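Local coordinates for uncharacterized protein (Clostridium sporogenes, PDB 4Q0Y) that is of unknown function but adopts a hot-dog, thioesterase-like fold that pairs an antiparallel sheet with helices, at residues B[113-116]-B[117-121]; B[120-123]-B[124-128]. All coordinates share one frame; numbering follows the deposited sequence.

Contacts 1 and 2 follow the chain from the end of strand 112-115 to the end of helix 117-126. Contact 1 starts the helix with a side-chain cap, and contact 2 carries it through its last turn. Their centres lie about 10 Å apart; Thr120 and Asn121 belong to both, and Leu115 CD2 packs against Leu123 CD1 at 4.3 Å, joining the strand end to the helix's apolar face. Helix 33-44 touches both contacts through Ile42. No catalytic residue can be assigned. A bound cadmium ion lies about 4 Å from the side chain of Lys124 in contact 2, and one lies about 7 Å from the side chain of Thr120.

Contact 1. Residues B[113-116]-B[117-121]; sequences YVLD and KNNTN
The Asp116 side chain caps the first turn of helix 117-126 through Asn119, a local contact at the junction where strand 112-115 gives way to the helix, with the axes of the two short segments 86° apart. The capping bond runs from Asn119 N to Asp116 OD1, 3.1 Å and almost straight at 171°. It depends on the Asp116 torsion: chi1 of 73° places CG between the backbone N and the carbonyl carbon, so that the carboxylate folds back to Asn119 N, which meets OD1 nearly along its C-O direction. The same OD1 is approached at 3.1 Å by Asn119 ND2, but that bond is weak and bent, and ND2 makes a weak bond to Gly51 O. The backbone closes the turn with Thr120 N to Asp116 O, 2.9 Å. Thr120 OG1 is hydrogen-bonded to Ser102 OG and to Gly100 O, tying the first turn to strand 102-106 and the residues just before it. Two waters serve OD2: one, at 2.7 Å from Asp116 OD2, accepts from Asn118 ND2, while the other gives OD2 a weak bond and accepts from Asn118 N. Beneath the polar turn, Leu115 CB meets Asn119 CB at 3.8 Å, their side chains crossing at about a right angle, and both residues pack on Ile42 of helix 33-44. This is a classical aspartate N-cap at a strand-to-helix junction.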
ATOM      1  N   TYR B 113     -12.665 -10.359  -8.444  1.00 13.75           N
ATOM      2  CA  TYR B 113     -11.978 -10.729  -7.199  1.00 13.70           C
ATOM      3  C   TYR B 113     -12.912 -10.600  -6.008  1.00 13.59           C
ATOM      4  O   TYR B 113     -13.737  -9.696  -5.976  1.00 12.87           O
ATOM      5  CB  TYR B 113     -10.769  -9.838  -6.951  1.00 13.63           C
ATOM      6  CG  TYR B 113      -9.690  -9.998  -7.984  1.00 15.19           C
ATOM      7  CD1 TYR B 113      -9.741  -9.302  -9.203  1.00 16.32           C
ATOM      8  CD2 TYR B 113      -8.639 -10.853  -7.762  1.00 16.03           C
ATOM      9  CE1 TYR B 113      -8.740  -9.457 -10.169  1.00 18.22           C
ATOM     10  CE2 TYR B 113      -7.622 -10.998  -8.712  1.00 19.09           C
ATOM     11  CZ  TYR B 113      -7.694 -10.326  -9.915  1.00 19.78           C
ATOM     12  OH  TYR B 113      -6.693 -10.483 -10.833  1.00 20.22           O
ATOM     13  N   VAL B 114     -12.784 -11.533  -5.056  1.00 14.90           N
ATOM     14  CA  VAL B 114     -13.451 -11.450  -3.766  1.00 14.37           C
ATOM     15  C   VAL B 114     -12.385 -11.019  -2.748  1.00 15.91           C
ATOM     16  O   VAL B 114     -11.243 -11.471  -2.807  1.00 17.16           O
ATOM     17  CB  VAL B 114     -14.174 -12.758  -3.330  1.00 15.94           C
ATOM     18  CG1 VAL B 114     -13.238 -13.947  -3.210  1.00 17.17           C
ATOM     19  CG2 VAL B 114     -14.937 -12.552  -2.004  1.00 16.09           C
ATOM     20  N   LEU B 115     -12.763 -10.120  -1.846  1.00 15.78           N
ATOM     21  CA  LEU B 115     -11.871  -9.554  -0.838  1.00 14.94           C
ATOM     22  C   LEU B 115     -12.393  -9.898   0.559  1.00 15.70           C
ATOM     23  O   LEU B 115     -13.601  -9.874   0.792  1.00 15.47           O
ATOM     24  CB  LEU B 115     -11.722  -8.049  -1.030  1.00 13.95           C
ATOM     25  CG  LEU B 115     -11.190  -7.604  -2.404  1.00 13.51           C
ATOM     26  CD1 LEU B 115     -12.318  -7.382  -3.424  1.00 14.35           C
ATOM     27  CD2 LEU B 115     -10.342  -6.333  -2.265  1.00 13.80           C
ATOM     28  N   ASP B 116     -11.471 -10.220   1.471  1.00 14.99           N
ATOM     29  CA  ASP B 116     -11.802 -10.611   2.847  1.00 18.32           C
ATOM     30  C   ASP B 116     -12.229  -9.452   3.745  1.00 17.71           C
ATOM     31  O   ASP B 116     -12.228  -8.293   3.314  1.00 17.24           O
ATOM     32  CB  ASP B 116     -10.637 -11.411   3.467  1.00 20.52           C
ATOM     33  CG  ASP B 116      -9.407 -10.546   3.811  1.00 21.36           C
ATOM     34  OD1 ASP B 116      -9.323  -9.332   3.474  1.00 20.95           O
ATOM     35  OD2 ASP B 116      -8.493 -11.140   4.431  1.00 25.46           O
ATOM     36  N   LYS B 117     -12.553  -9.770   5.004  1.00 18.62           N
ATOM     37  CA  LYS B 117     -13.009  -8.747   5.967  1.00 20.95           C
ATOM     38  C   LYS B 117     -12.036  -7.571   6.170  1.00 20.64           C
ATOM     39  O   LYS B 117     -12.488  -6.438   6.220  1.00 21.42           O
ATOM     40  CB  LYS B 117     -13.370  -9.364   7.301  1.00 23.80           C
ATOM     41  CG  LYS B 117     -14.612 -10.209   7.238  1.00 27.84           C
ATOM     42  CD  LYS B 117     -14.926 -10.816   8.600  1.00 34.86           C
ATOM     43  CE  LYS B 117     -16.143 -11.704   8.505  1.00 40.34           C
ATOM     44  NZ  LYS B 117     -16.425 -12.456   9.753  1.00 49.54           N
ATOM     45  N   ASN B 118     -10.732  -7.856   6.280  1.00 21.45           N
ATOM     46  CA  ASN B 118      -9.678  -6.807   6.397  1.00 23.63           C
ATOM     47  C   ASN B 118      -9.736  -5.772   5.259  1.00 21.70           C
ATOM     48  O   ASN B 118      -9.789  -4.533   5.482  1.00 20.73           O
ATOM     49  CB  ASN B 118      -8.256  -7.434   6.476  1.00 25.76           C
ATOM     50  CG  ASN B 118      -7.943  -8.079   7.823  1.00 33.47           C
ATOM     51  OD1 ASN B 118      -8.657  -7.921   8.818  1.00 34.77           O
ATOM     52  ND2 ASN B 118      -6.828  -8.803   7.859  1.00 38.16           N
ATOM     53  N   ASN B 119      -9.780  -6.283   4.033  1.00 18.62           N
ATOM     54  CA  ASN B 119      -9.920  -5.435   2.852  1.00 17.14           C
ATOM     55  C   ASN B 119     -11.254  -4.706   2.767  1.00 15.17           C
ATOM     56  O   ASN B 119     -11.306  -3.533   2.365  1.00 15.79           O
ATOM     57  CB  ASN B 119      -9.647  -6.237   1.577  1.00 19.13           C
ATOM     58  CG  ASN B 119      -8.166  -6.436   1.372  1.00 23.46           C
ATOM     59  OD1 ASN B 119      -7.439  -5.448   1.214  1.00 27.41           O
ATOM     60  ND2 ASN B 119      -7.711  -7.673   1.384  1.00 24.36           N
ATOM     61  N   THR B 120     -12.330  -5.381   3.144  1.00 16.37           N
ATOM     62  CA  THR B 120     -13.651  -4.750   3.206  1.00 15.79           C
ATOM     63  C   THR B 120     -13.653  -3.555   4.156  1.00 16.94           C
ATOM     64  O   THR B 120     -14.232  -2.524   3.814  1.00 16.93           O
ATOM     65  CB  THR B 120     -14.728  -5.780   3.603  1.00 18.63           C
ATOM     66  OG1 THR B 120     -14.862  -6.696   2.528  1.00 17.01           O
ATOM     67  CG2 THR B 120     -16.097  -5.138   3.870  1.00 19.68           C
ATOM     68  N   ASN B 121     -12.997  -3.689   5.304  1.00 17.50           N
ATOM     69  CA  ASN B 121     -12.914  -2.606   6.286  1.00 19.96           C
ATOM     70  C   ASN B 121     -12.210  -1.375   5.677  1.00 17.90           C
ATOM     71  O   ASN B 121     -12.668  -0.230   5.836  1.00 17.46           O
ATOM     72  CB  ASN B 121     -12.233  -3.111   7.576  1.00 24.02           C
ATOM     73  CG  ASN B 121     -13.065  -4.168   8.326  1.00 29.52           C
ATOM     74  OD1 ASN B 121     -14.268  -4.342   8.097  1.00 34.60           O
ATOM     75  ND2 ASN B 121     -12.412  -4.881   9.221  1.00 34.78           N
TER
HETATM   76  O   HOH W   1      -9.784 -10.594   6.943  1.00 31.75           O
HETATM   77  O   HOH W   2      -6.128  -9.961   4.996  1.00 34.98           O

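Contact 2. Residues B[120-123]-B[124-128]; sequences TNIL and KEIFL
Leu123 and Phe127, one turn apart, form the apolar centre of this contact: Leu123 CD2 lies 4.1 Å from Phe127 CE2, with the two side chains side by side and pointing the same way. This is the inward face of an amphipathic helix packed on an antiparallel sheet, consistent with the hot-dog-like fold assigned to this protein. Leu123 and Phe127 both rest on Ile93 of strand 83-95, Phe127 reaches Tyr70 and Ile72 as well, and Leu123 also touches Phe39 and Ile42 of helix 33-44. Ile126 widens the patch. Its CD1 touches Ile122 CG2 at 3.9 Å and stands 4.2 Å from Leu123 CD2, while its CG2 sits over one face of the Phe127 ring, displaced toward the rim.

The ring edge lies against the backbone of the preceding turn. In Phe127, chi1 of -67° sends the ring back beside Leu123, and chi2 of -74° turns its CD2 edge to within 3.3 Å of Leu123 O, near the ring plane. That same oxygen accepts Phe127 N at 2.9 Å, the last of four consecutive i to i+4 bonds; the others pair Lys124, Glu125 and Ile126 with Thr120, Asn121 and Ile122. Phe127 is the first residue to leave helical torsions.

Toward the polar edge, the Glu125 carboxylate forms a salt bridge with Lys38 of helix 33-44. Lys124 runs back along the helix, its methylene CD 3.9 Å from Thr120 CG2, and a bend at chi3 (62°) helps to bring the ammonium to a water shared with Asn121. That water lies a short 2.5 Å from Asn121 OD1, a leg to be read with caution, and accepts from Lys124 NZ at 2.8 Å.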
ATOM      1  N   THR B 120     -12.330  -5.381   3.144  1.00 16.37           N
ATOM      2  CA  THR B 120     -13.651  -4.750   3.206  1.00 15.79           C
ATOM      3  C   THR B 120     -13.653  -3.555   4.156  1.00 16.94           C
ATOM      4  O   THR B 120     -14.232  -2.524   3.814  1.00 16.93           O
ATOM      5  CB  THR B 120     -14.728  -5.780   3.603  1.00 18.63           C
ATOM      6  OG1 THR B 120     -14.862  -6.696   2.528  1.00 17.01           O
ATOM      7  CG2 THR B 120     -16.097  -5.138   3.870  1.00 19.68           C
ATOM      8  N   ASN B 121     -12.997  -3.689   5.304  1.00 17.50           N
ATOM      9  CA  ASN B 121     -12.914  -2.606   6.286  1.00 19.96           C
ATOM     10  C   ASN B 121     -12.210  -1.375   5.677  1.00 17.90           C
ATOM     11  O   ASN B 121     -12.668  -0.230   5.836  1.00 17.46           O
ATOM     12  CB  ASN B 121     -12.233  -3.111   7.576  1.00 24.02           C
ATOM     13  CG  ASN B 121     -13.065  -4.168   8.326  1.00 29.52           C
ATOM     14  OD1 ASN B 121     -14.268  -4.342   8.097  1.00 34.60           O
ATOM     15  ND2 ASN B 121     -12.412  -4.881   9.221  1.00 34.78           N
ATOM     16  N   ILE B 122     -11.147  -1.627   4.911  1.00 15.86           N
ATOM     17  CA  ILE B 122     -10.423  -0.561   4.193  1.00 18.15           C
ATOM     18  C   ILE B 122     -11.337   0.074   3.115  1.00 15.86           C
ATOM     19  O   ILE B 122     -11.394   1.297   2.994  1.00 15.94           O
ATOM     20  CB  ILE B 122      -9.095  -1.076   3.588  1.00 18.72           C
ATOM     21  CG1 ILE B 122      -8.134  -1.507   4.702  1.00 22.77           C
ATOM     22  CG2 ILE B 122      -8.439  -0.024   2.686  1.00 18.61           C
ATOM     23  CD1 ILE B 122      -7.005  -2.390   4.216  1.00 26.60           C
ATOM     24  N   LEU B 123     -12.040  -0.756   2.341  1.00 14.48           N
ATOM     25  CA  LEU B 123     -12.968  -0.260   1.321  1.00 15.16           C
ATOM     26  C   LEU B 123     -14.086   0.588   1.904  1.00 14.69           C
ATOM     27  O   LEU B 123     -14.446   1.614   1.320  1.00 14.97           O
ATOM     28  CB  LEU B 123     -13.546  -1.396   0.486  1.00 14.67           C
ATOM     29  CG  LEU B 123     -12.535  -2.084  -0.437  1.00 16.14           C
ATOM     30  CD1 LEU B 123     -13.146  -3.377  -0.960  1.00 17.27           C
ATOM     31  CD2 LEU B 123     -12.097  -1.187  -1.578  1.00 16.09           C
ATOM     32  N   LYS B 124     -14.590   0.179   3.075  1.00 15.53           N
ATOM     33  CA  LYS B 124     -15.568   0.993   3.820  1.00 16.96           C
ATOM     34  C   LYS B 124     -15.034   2.377   4.198  1.00 19.30           C
ATOM     35  O   LYS B 124     -15.769   3.353   4.106  1.00 22.13           O
ATOM     36  CB  LYS B 124     -16.124   0.246   5.034  1.00 17.18           C
ATOM     37  CG  LYS B 124     -17.037  -0.904   4.605  1.00 19.15           C
ATOM     38  CD  LYS B 124     -17.372  -1.908   5.693  1.00 21.68           C
ATOM     39  CE  LYS B 124     -18.124  -1.297   6.853  1.00 27.07           C
ATOM     40  NZ  LYS B 124     -18.517  -2.365   7.824  1.00 26.16           N
ATOM     41  N   GLU B 125     -13.747   2.463   4.553  1.00 19.23           N
ATOM     42  CA  GLU B 125     -13.101   3.756   4.817  1.00 22.40           C
ATOM     43  C   GLU B 125     -13.018   4.618   3.547  1.00 19.13           C
ATOM     44  O   GLU B 125     -13.305   5.828   3.589  1.00 19.54           O
ATOM     45  CB  GLU B 125     -11.702   3.599   5.433  1.00 23.34           C
ATOM     46  CG  GLU B 125     -11.736   3.004   6.829  1.00 25.08           C
ATOM     47  CD  GLU B 125     -10.398   2.496   7.338  1.00 28.97           C
ATOM     48  OE1 GLU B 125      -9.359   2.642   6.658  1.00 27.63           O
ATOM     49  OE2 GLU B 125     -10.421   1.893   8.431  1.00 36.61           O
ATOM     50  N   ILE B 126     -12.618   3.995   2.446  1.00 15.84           N
ATOM     51  CA  ILE B 126     -12.445   4.694   1.162  1.00 15.41           C
ATOM     52  C   ILE B 126     -13.775   5.255   0.620  1.00 16.04           C
ATOM     53  O   ILE B 126     -13.816   6.420   0.142  1.00 16.77           O
ATOM     54  CB  ILE B 126     -11.821   3.786   0.083  1.00 16.68           C
ATOM     55  CG1 ILE B 126     -10.399   3.408   0.489  1.00 17.62           C
ATOM     56  CG2 ILE B 126     -11.832   4.445  -1.302  1.00 16.43           C
ATOM     57  CD1 ILE B 126      -9.888   2.160  -0.199  1.00 18.30           C
ATOM     58  N   PHE B 127     -14.827   4.452   0.715  1.00 16.78           N
ATOM     59  CA  PHE B 127     -16.130   4.796   0.145  1.00 18.39           C
ATOM     60  C   PHE B 127     -17.134   5.393   1.150  1.00 19.66           C
ATOM     61  O   PHE B 127     -18.304   5.578   0.805  1.00 23.02           O
ATOM     62  CB  PHE B 127     -16.687   3.612  -0.645  1.00 18.99           C
ATOM     63  CG  PHE B 127     -15.880   3.319  -1.874  1.00 17.57           C
ATOM     64  CD1 PHE B 127     -15.974   4.170  -2.985  1.00 17.93           C
ATOM     65  CD2 PHE B 127     -14.934   2.295  -1.887  1.00 17.73           C
ATOM     66  CE1 PHE B 127     -15.183   3.965  -4.087  1.00 17.65           C
ATOM     67  CE2 PHE B 127     -14.130   2.086  -2.985  1.00 17.76           C
ATOM     68  CZ  PHE B 127     -14.259   2.920  -4.099  1.00 18.81           C
ATOM     69  N   LEU B 128     -16.675   5.765   2.346  1.00 21.42           N
ATOM     70  CA  LEU B 128     -17.520   6.463   3.330  1.00 25.37           C
ATOM     71  C   LEU B 128     -17.853   7.869   2.805  1.00 25.69           C
ATOM     72  O   LEU B 128     -16.938   8.572   2.383  1.00 25.89           O
ATOM     73  CB  LEU B 128     -16.778   6.608   4.674  1.00 26.64           C
ATOM     74  CG  LEU B 128     -17.422   7.368   5.844  1.00 32.40           C
ATOM     75  CD1 LEU B 128     -18.704   6.682   6.278  1.00 33.39           C
ATOM     76  CD2 LEU B 128     -16.446   7.462   7.001  1.00 35.61           C
TER
HETATM   77  O   HOH W   3     -15.926  -2.671   8.915  1.00 25.07           O